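Local atomic coordinates of sigma-E factor negative regulatory protein (Escherichia coli, PDB entry 3M4W), a protein that holds the envelope-stress sigma factor sigma-E inactive at the inner membrane until regulated intramembrane proteolysis releases it. Residues Gly23-Gly31 and Gln58-Leu66. Numbering follows the deposited sequence.
Sequences GKASPVSLG and QDYELQRRL
Val28 and Ser29, the pair between which DegS cleaves RseA, lie against helix 50-66 without one hydrogen bond joining segments 23-31 and 58-66. Val28 is the buried centre: its CG2, anti to the backbone N, reaches the helix backbone, 3.5 Å from Leu62 CA. Its CB rests on the extended chain of Arg65, 3.8 Å from CD. Leu62 lies alongside, CG 3.5 Å from the carbonyl O of Ser29, and its CD2 meets CD2 of Leu30 at 4.1 Å where the two leucine side chains cross at about a right angle. A chi1 of 64° and a chain extended beyond CG carry the Gln58 amide to Ser29, NE2 of Gln58 3.2 Å from Ser29 CB. Cut back to an alanine, this position would probably leave the Ser29 methylene without its amide neighbour and open a gap beside the cleavage site. On the helix itself, Glu61 OE1 gathers three donors: Arg64 approaches side-on through NE and NH2, while Arg65 NH1 binds the anti lone pair at 2.8 Å. This network is likely to steady Arg65, the link to Val28. Glu61 OE2 and Arg64 NH2 also form salt bridges to another protein's chain, in keeping with the helix belonging to the primary RseB-binding region of this periplasmic domain. Held by van der Waals contact, the cleavage site could probably be peeled from the helix without breaking any hydrogen bond between the two segments.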
# COMPACT_ATOMS: atom_id res chain seq x y z
N GLY E 23 9.16 -1.04 -10.68
CA GLY E 23 8.89 -1.72 -9.43
C GLY E 23 10.14 -2.41 -8.90
O GLY E 23 11.13 -2.54 -9.61
N LYS E 24 10.07 -2.87 -7.65
CA LYS E 24 11.18 -3.54 -6.99
C LYS E 24 11.68 -4.81 -7.67
O LYS E 24 12.85 -5.17 -7.53
CB LYS E 24 10.81 -3.85 -5.54
CG LYS E 24 10.53 -2.63 -4.69
CD LYS E 24 11.79 -1.84 -4.47
CE LYS E 24 11.55 -0.64 -3.56
NZ LYS E 24 12.86 -0.10 -3.04
N ALA E 25 10.80 -5.50 -8.39
CA ALA E 25 11.19 -6.75 -9.04
C ALA E 25 11.59 -6.60 -10.51
O ALA E 25 11.84 -7.60 -11.19
CB ALA E 25 10.08 -7.78 -8.91
N SER E 26 11.66 -5.36 -11.00
CA SER E 26 12.06 -5.11 -12.38
C SER E 26 13.48 -5.60 -12.64
O SER E 26 14.36 -5.45 -11.78
CB SER E 26 11.99 -3.61 -12.71
OG SER E 26 10.66 -3.20 -13.00
N PRO E 27 13.73 -6.19 -13.81
CA PRO E 27 15.07 -6.70 -14.16
C PRO E 27 16.05 -5.54 -14.31
O PRO E 27 15.68 -4.47 -14.77
CB PRO E 27 14.84 -7.42 -15.48
CG PRO E 27 13.37 -7.74 -15.48
CD PRO E 27 12.77 -6.50 -14.89
N VAL E 28 17.31 -5.76 -13.92
CA VAL E 28 18.33 -4.73 -14.03
C VAL E 28 18.82 -4.63 -15.48
O VAL E 28 19.30 -5.61 -16.06
CB VAL E 28 19.53 -5.01 -13.10
CG1 VAL E 28 20.23 -6.29 -13.51
CG2 VAL E 28 20.48 -3.84 -13.13
N SER E 29 18.70 -3.44 -16.06
CA SER E 29 19.10 -3.19 -17.44
C SER E 29 20.61 -3.36 -17.65
O SER E 29 21.40 -3.00 -16.78
CB SER E 29 18.68 -1.78 -17.86
OG SER E 29 17.34 -1.53 -17.50
N LEU E 30 20.99 -3.90 -18.80
CA LEU E 30 22.40 -4.13 -19.12
C LEU E 30 22.98 -3.14 -20.13
O LEU E 30 24.04 -2.57 -19.90
CB LEU E 30 22.59 -5.57 -19.62
CG LEU E 30 22.49 -6.63 -18.52
CD1 LEU E 30 22.22 -8.00 -19.10
CD2 LEU E 30 23.78 -6.61 -17.72
N GLY E 31 22.28 -2.94 -21.24
CA GLY E 31 22.75 -2.01 -22.25
C GLY E 31 23.12 -2.66 -23.57
O GLY E 31 23.97 -3.55 -23.63
N GLN E 58 20.70 3.89 -14.71
CA GLN E 58 20.63 2.44 -14.74
C GLN E 58 22.00 1.77 -14.64
O GLN E 58 22.10 0.56 -14.47
CB GLN E 58 19.89 1.96 -15.99
CG GLN E 58 20.58 2.30 -17.28
CD GLN E 58 20.12 1.41 -18.41
OE1 GLN E 58 19.06 1.62 -19.01
NE2 GLN E 58 20.92 0.39 -18.71
N ASP E 59 23.06 2.55 -14.74
CA ASP E 59 24.40 1.98 -14.60
C ASP E 59 24.70 1.94 -13.11
O ASP E 59 25.45 1.08 -12.63
CB ASP E 59 25.44 2.83 -15.31
CG ASP E 59 26.83 2.25 -15.19
OD1 ASP E 59 27.05 1.11 -15.65
OD2 ASP E 59 27.71 2.93 -14.62
N TYR E 60 24.13 2.90 -12.39
CA TYR E 60 24.28 2.98 -10.94
C TYR E 60 23.60 1.74 -10.35
O TYR E 60 24.14 1.10 -9.45
CB TYR E 60 23.60 4.25 -10.41
CG TYR E 60 23.18 4.18 -8.95
CD1 TYR E 60 24.11 4.19 -7.93
CD2 TYR E 60 21.84 4.08 -8.61
CE1 TYR E 60 23.72 4.11 -6.60
CE2 TYR E 60 21.43 3.99 -7.28
CZ TYR E 60 22.38 4.00 -6.28
OH TYR E 60 21.99 3.88 -4.97
N GLU E 61 22.42 1.42 -10.87
CA GLU E 61 21.67 0.28 -10.39
C GLU E 61 22.43 -1.01 -10.68
O GLU E 61 22.62 -1.84 -9.80
CB GLU E 61 20.28 0.23 -11.04
CG GLU E 61 19.30 1.32 -10.59
CD GLU E 61 19.14 1.38 -9.08
OE1 GLU E 61 19.20 0.31 -8.42
OE2 GLU E 61 18.93 2.48 -8.54
N LEU E 62 22.86 -1.16 -11.94
CA LEU E 62 23.61 -2.34 -12.39
C LEU E 62 24.77 -2.57 -11.44
O LEU E 62 25.04 -3.70 -11.04
CB LEU E 62 24.15 -2.10 -13.81
CG LEU E 62 24.24 -3.25 -14.83
CD1 LEU E 62 25.43 -2.96 -15.75
CD2 LEU E 62 24.43 -4.61 -14.16
N GLN E 63 25.45 -1.49 -11.08
CA GLN E 63 26.61 -1.51 -10.18
C GLN E 63 26.23 -1.97 -8.77
O GLN E 63 26.92 -2.80 -8.17
CB GLN E 63 27.20 -0.11 -10.08
CG GLN E 63 28.70 -0.01 -10.27
CD GLN E 63 29.07 0.48 -11.66
OE1 GLN E 63 30.14 1.05 -11.86
NE2 GLN E 63 28.18 0.25 -12.63
N ARG E 64 25.13 -1.42 -8.25
CA ARG E 64 24.65 -1.76 -6.90
C ARG E 64 24.49 -3.25 -6.71
O ARG E 64 24.80 -3.79 -5.64
CB ARG E 64 23.28 -1.11 -6.64
CG ARG E 64 23.31 0.36 -6.32
CD ARG E 64 22.15 0.71 -5.39
NE ARG E 64 20.83 0.45 -5.99
CZ ARG E 64 19.83 -0.09 -5.32
NH1 ARG E 64 20.00 -0.43 -4.05
NH2 ARG E 64 18.66 -0.30 -5.91
N ARG E 65 23.99 -3.92 -7.74
CA ARG E 65 23.75 -5.35 -7.71
C ARG E 65 25.01 -6.18 -8.02
O ARG E 65 25.16 -7.30 -7.53
CB ARG E 65 22.61 -5.69 -8.67
CG ARG E 65 21.34 -4.92 -8.34
CD ARG E 65 20.27 -5.09 -9.41
NE ARG E 65 18.95 -4.64 -8.96
CZ ARG E 65 18.64 -3.38 -8.62
NH1 ARG E 65 19.56 -2.43 -8.68
NH2 ARG E 65 17.40 -3.09 -8.23
N LEU E 66 25.90 -5.63 -8.83
CA LEU E 66 27.13 -6.34 -9.16
C LEU E 66 28.09 -6.24 -7.98
O LEU E 66 29.08 -6.95 -7.95
CB LEU E 66 27.82 -5.75 -10.39
CG LEU E 66 27.27 -6.00 -11.79
CD1 LEU E 66 28.20 -5.32 -12.78
CD2 LEU E 66 27.21 -7.49 -12.08